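Local structure of modulator protein RSBR (Bacillus subtilis, 2BNL) at residues L88-N100 and L112-N124. The protein helps control the general stress response as a stressosome component, stimulating the kinase RsbT toward RsbS and thereby regulating sigma-B activity. Residues are numbered along the deposited sequence; the frame is centred on the assembly and turned at random.
Sequences LAEFWKRLYTKMN and LIWQIDRFFSPIN
Helices 88-100 and 112-124 run roughly antiparallel, their axes 143° apart in direction and 10.5 Å apart at closest approach, with Trp92 opposite Ile116 and Asn100 opposite Leu112. The packing is almost wholly apolar. Ile116 sits in the middle. Its CG2 touches Trp92 CE3 at 3.7 Å, and its CD1 comes in at the edge of the Tyr96 ring, close to the plane. Trp92 CB lies over one face of Phe120, 4.2 Å from the ring centroid, in a CH-pi contact. Trp92 CG sits between the backbone N and the carbonyl carbon (chi1 75°), which brings the CE3 side of the indole against Ile116 while CB stays on Phe120. Phe119 CD2 backs the opposite face of Phe120. Leu95 CD2 meets Phe120 CE2 obliquely, at 3.5 Å. Tyr96 has CG anti to the backbone N (chi1 166°), which brings the ring to Ile113, with Tyr96 CE1 3.6 Å from Ile113 CG1. Leu112 divides its methyls: CD1 packs on Met99 CE (selenomethionine) at 3.6 Å, and CD2 reaches Tyr96 and the Asn100 backbone. Replacing Leu112 by alanine would probably open a gap facing Met99, Tyr96 and Asn100 and leave the selenomethionine end freer to turn. At the other end a water donates to Leu88 O and accepts from Asn124 ND2 (2.9 Å), bridging the helices; Asn124 OD1 bonds to Tyr49 OH. Tyr96 and Trp114 also meet Trp114 and Tyr96, respectively, of the second subunit. The contact is an antiparallel helix pair within the nonheme globin fold of the RsbR N-terminal domain, formed by its last two helices.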
# COMPACT_ATOMS: atom_id res chain seq x y z
N LEU A 88 0.12 7.88 2.78
CA LEU A 88 -0.06 7.69 1.34
C LEU A 88 -1.44 7.07 0.98
O LEU A 88 -2.02 7.47 -0.07
CB LEU A 88 1.09 6.88 0.76
CG LEU A 88 2.45 7.50 0.88
CD1 LEU A 88 3.50 6.89 -0.09
CD2 LEU A 88 2.40 9.01 0.59
N ALA A 89 -1.87 6.08 1.73
CA ALA A 89 -3.26 5.45 1.59
C ALA A 89 -4.36 6.53 1.68
O ALA A 89 -5.25 6.64 0.83
CB ALA A 89 -3.46 4.34 2.58
N GLU A 90 -4.25 7.39 2.70
CA GLU A 90 -5.19 8.48 2.85
C GLU A 90 -5.09 9.53 1.75
O GLU A 90 -6.12 10.10 1.39
CB GLU A 90 -4.99 9.21 4.25
CG GLU A 90 -5.67 8.72 5.35
CD GLU A 90 -7.18 8.44 5.05
OE1 GLU A 90 -7.98 9.38 4.84
OE2 GLU A 90 -7.50 7.23 4.96
N PHE A 91 -3.88 9.81 1.19
CA PHE A 91 -3.71 10.76 0.13
C PHE A 91 -4.62 10.37 -1.07
O PHE A 91 -5.35 11.22 -1.53
CB PHE A 91 -2.27 10.83 -0.36
CG PHE A 91 -1.33 11.64 0.49
CD1 PHE A 91 -1.70 12.09 1.81
CD2 PHE A 91 -0.11 11.88 0.07
CE1 PHE A 91 -0.83 12.76 2.58
CE2 PHE A 91 0.78 12.60 0.82
CZ PHE A 91 0.41 13.04 2.08
N TRP A 92 -4.58 9.11 -1.52
CA TRP A 92 -5.34 8.72 -2.72
C TRP A 92 -6.85 8.71 -2.42
O TRP A 92 -7.69 9.02 -3.30
CB TRP A 92 -4.76 7.48 -3.45
CG TRP A 92 -5.01 6.16 -2.83
CD1 TRP A 92 -4.15 5.42 -2.01
CD2 TRP A 92 -6.22 5.43 -2.87
NE1 TRP A 92 -4.78 4.30 -1.57
CE2 TRP A 92 -6.06 4.28 -2.07
CE3 TRP A 92 -7.45 5.63 -3.52
CZ2 TRP A 92 -7.09 3.33 -1.88
CZ3 TRP A 92 -8.51 4.72 -3.27
CH2 TRP A 92 -8.28 3.55 -2.54
N LYS A 93 -7.19 8.35 -1.19
CA LYS A 93 -8.57 8.24 -0.79
C LYS A 93 -9.25 9.58 -0.70
O LYS A 93 -10.46 9.73 -1.08
CB LYS A 93 -8.66 7.51 0.56
CG LYS A 93 -8.26 6.08 0.41
CD LYS A 93 -8.44 5.44 1.79
CE LYS A 93 -7.52 4.31 2.02
NZ LYS A 93 -7.77 3.99 3.48
N ARG A 94 -8.45 10.57 -0.28
CA ARG A 94 -8.90 11.89 -0.27
C ARG A 94 -9.03 12.53 -1.63
O ARG A 94 -9.94 13.29 -1.87
CB ARG A 94 -8.08 12.71 0.71
CG ARG A 94 -8.47 12.28 2.16
CD ARG A 94 -7.84 13.09 3.29
NE ARG A 94 -7.86 12.30 4.55
CZ ARG A 94 -7.71 12.80 5.79
NH1 ARG A 94 -7.56 14.11 5.99
NH2 ARG A 94 -7.74 11.99 6.82
N LEU A 95 -8.15 12.15 -2.55
CA LEU A 95 -8.24 12.55 -3.93
C LEU A 95 -9.49 11.89 -4.57
O LEU A 95 -10.25 12.51 -5.34
CB LEU A 95 -6.94 12.17 -4.65
CG LEU A 95 -7.09 12.17 -6.19
CD1 LEU A 95 -7.15 13.63 -6.56
CD2 LEU A 95 -6.00 11.51 -6.92
N TYR A 96 -9.73 10.61 -4.24
CA TYR A 96 -10.94 9.98 -4.66
C TYR A 96 -12.21 10.78 -4.31
O TYR A 96 -13.05 11.05 -5.15
CB TYR A 96 -11.04 8.53 -4.16
CG TYR A 96 -12.43 8.00 -4.30
CD1 TYR A 96 -12.91 7.55 -5.56
CD2 TYR A 96 -13.29 7.98 -3.22
CE1 TYR A 96 -14.17 7.07 -5.69
CE2 TYR A 96 -14.59 7.51 -3.36
CZ TYR A 96 -14.99 7.04 -4.60
OH TYR A 96 -16.23 6.54 -4.71
N THR A 97 -12.34 11.18 -3.08
CA THR A 97 -13.53 11.96 -2.61
C THR A 97 -13.67 13.25 -3.48
O THR A 97 -14.75 13.53 -3.98
CB THR A 97 -13.35 12.30 -1.15
OG1 THR A 97 -13.20 11.09 -0.40
CG2 THR A 97 -14.55 13.08 -0.55
N LYS A 98 -12.54 13.97 -3.71
CA LYS A 98 -12.53 15.15 -4.58
C LYS A 98 -13.00 14.83 -5.97
O LYS A 98 -13.92 15.49 -6.49
CB LYS A 98 -11.15 15.85 -4.71
CG LYS A 98 -10.57 16.45 -3.46
CD LYS A 98 -11.68 17.09 -2.58
CE LYS A 98 -11.19 18.00 -1.39
NZ LYS A 98 -12.40 18.26 -0.60
N MSE A 99 -12.37 13.85 -6.59
CA MSE A 99 -12.70 13.50 -7.97
C MSE A 99 -14.09 12.92 -8.14
O MSE A 99 -14.77 13.16 -9.14
CB MSE A 99 -11.68 12.49 -8.50
CG MSE A 99 -10.35 13.13 -8.71
SE MSE A 99 -9.11 11.93 -9.69
CE MSE A 99 -10.03 12.03 -11.57
N ASN A 100 -14.51 12.12 -7.16
CA ASN A 100 -15.75 11.38 -7.24
C ASN A 100 -16.92 12.31 -7.19
O ASN A 100 -17.95 12.04 -7.83
CB ASN A 100 -15.94 10.41 -6.08
CG ASN A 100 -17.13 9.49 -6.31
OD1 ASN A 100 -17.30 8.91 -7.41
ND2 ASN A 100 -17.88 9.26 -5.26
N LEU A 112 -13.27 5.00 -11.50
CA LEU A 112 -12.43 5.97 -10.87
C LEU A 112 -11.44 5.44 -9.83
O LEU A 112 -10.29 5.82 -9.82
CB LEU A 112 -13.29 7.08 -10.25
CG LEU A 112 -12.53 8.19 -9.55
CD1 LEU A 112 -11.54 8.93 -10.52
CD2 LEU A 112 -13.50 9.22 -8.94
N ILE A 113 -11.87 4.60 -8.90
CA ILE A 113 -10.98 3.97 -7.99
C ILE A 113 -9.87 3.18 -8.70
O ILE A 113 -8.72 3.23 -8.30
CB ILE A 113 -11.76 3.01 -7.06
CG1 ILE A 113 -12.67 3.82 -6.13
CG2 ILE A 113 -10.78 2.06 -6.26
CD1 ILE A 113 -13.66 2.95 -5.41
N TRP A 114 -10.23 2.40 -9.70
CA TRP A 114 -9.21 1.61 -10.39
C TRP A 114 -8.21 2.48 -11.19
O TRP A 114 -7.01 2.11 -11.35
CB TRP A 114 -9.92 0.54 -11.24
CG TRP A 114 -10.66 -0.45 -10.43
CD1 TRP A 114 -11.92 -0.83 -10.62
CD2 TRP A 114 -10.19 -1.20 -9.29
NE1 TRP A 114 -12.32 -1.72 -9.67
CE2 TRP A 114 -11.27 -1.96 -8.83
CE3 TRP A 114 -8.96 -1.27 -8.59
CZ2 TRP A 114 -11.17 -2.81 -7.75
CZ3 TRP A 114 -8.85 -2.10 -7.55
CH2 TRP A 114 -9.96 -2.87 -7.12
N GLN A 115 -8.69 3.61 -11.70
CA GLN A 115 -7.84 4.61 -12.35
C GLN A 115 -6.90 5.20 -11.39
O GLN A 115 -5.67 5.32 -11.63
CB GLN A 115 -8.70 5.74 -12.96
CG GLN A 115 -9.42 5.31 -14.22
CD GLN A 115 -10.28 6.45 -14.72
OE1 GLN A 115 -10.82 7.24 -13.94
NE2 GLN A 115 -10.28 6.63 -16.02
N ILE A 116 -7.40 5.51 -10.23
CA ILE A 116 -6.54 6.04 -9.20
C ILE A 116 -5.48 5.06 -8.73
O ILE A 116 -4.27 5.43 -8.62
CB ILE A 116 -7.37 6.55 -8.01
CG1 ILE A 116 -8.13 7.85 -8.44
CG2 ILE A 116 -6.50 6.82 -6.87
CD1 ILE A 116 -9.24 8.25 -7.52
N ASP A 117 -5.92 3.83 -8.52
CA ASP A 117 -5.04 2.75 -8.01
C ASP A 117 -3.91 2.49 -9.08
O ASP A 117 -2.76 2.35 -8.76
CB ASP A 117 -5.88 1.49 -7.82
CG ASP A 117 -5.07 0.29 -7.40
OD1 ASP A 117 -4.71 0.26 -6.24
OD2 ASP A 117 -4.73 -0.50 -8.28
N ARG A 118 -4.32 2.41 -10.32
CA ARG A 118 -3.38 2.17 -11.41
C ARG A 118 -2.21 3.18 -11.44
O ARG A 118 -1.05 2.86 -11.72
CB ARG A 118 -4.12 2.24 -12.68
CG ARG A 118 -3.59 1.35 -13.65
CD ARG A 118 -4.12 1.64 -15.04
NE ARG A 118 -3.02 1.24 -15.97
CZ ARG A 118 -2.12 2.06 -16.51
NH1 ARG A 118 -2.17 3.34 -16.34
NH2 ARG A 118 -1.16 1.54 -17.29
N PHE A 119 -2.55 4.43 -11.24
CA PHE A 119 -1.56 5.52 -11.21
C PHE A 119 -0.67 5.50 -9.97
O PHE A 119 0.54 5.59 -10.06
CB PHE A 119 -2.27 6.82 -11.42
CG PHE A 119 -1.39 8.00 -11.39
CD1 PHE A 119 -0.49 8.21 -12.39
CD2 PHE A 119 -1.35 8.83 -10.25
CE1 PHE A 119 0.37 9.38 -12.36
CE2 PHE A 119 -0.50 9.89 -10.18
CZ PHE A 119 0.35 10.21 -11.25
N PHE A 120 -1.27 5.42 -8.77
CA PHE A 120 -0.59 5.59 -7.52
C PHE A 120 0.12 4.36 -7.01
O PHE A 120 1.18 4.48 -6.42
CB PHE A 120 -1.65 5.99 -6.46
CG PHE A 120 -1.96 7.44 -6.46
CD1 PHE A 120 -1.13 8.35 -5.82
CD2 PHE A 120 -3.04 7.96 -7.20
CE1 PHE A 120 -1.49 9.75 -5.80
CE2 PHE A 120 -3.31 9.36 -7.16
CZ PHE A 120 -2.52 10.21 -6.50
N SER A 121 -0.47 3.17 -7.24
CA SER A 121 0.04 1.94 -6.62
C SER A 121 1.56 1.70 -6.89
O SER A 121 2.32 1.63 -5.98
CB SER A 121 -0.78 0.65 -7.02
OG SER A 121 -0.37 -0.40 -6.19
N PRO A 122 1.99 1.72 -8.16
CA PRO A 122 3.47 1.55 -8.41
C PRO A 122 4.42 2.66 -7.84
O PRO A 122 5.56 2.42 -7.48
CB PRO A 122 3.54 1.47 -9.95
CG PRO A 122 2.29 2.11 -10.47
CD PRO A 122 1.21 1.95 -9.40
N ILE A 123 3.91 3.89 -7.80
CA ILE A 123 4.63 4.99 -7.15
C ILE A 123 4.80 4.75 -5.68
O ILE A 123 5.90 4.75 -5.13
CB ILE A 123 3.90 6.31 -7.34
CG1 ILE A 123 3.78 6.65 -8.79
CG2 ILE A 123 4.56 7.41 -6.57
CD1 ILE A 123 2.76 7.86 -9.19
N ASN A 124 3.67 4.46 -5.02
CA ASN A 124 3.74 4.21 -3.57
C ASN A 124 4.55 3.01 -3.18
O ASN A 124 5.23 3.06 -2.17
CB ASN A 124 2.31 4.08 -2.93
CG ASN A 124 1.51 5.37 -3.04
OD1 ASN A 124 2.12 6.46 -3.22
ND2 ASN A 124 0.20 5.27 -2.94
O HOH W 1 -1.33 7.71 -2.59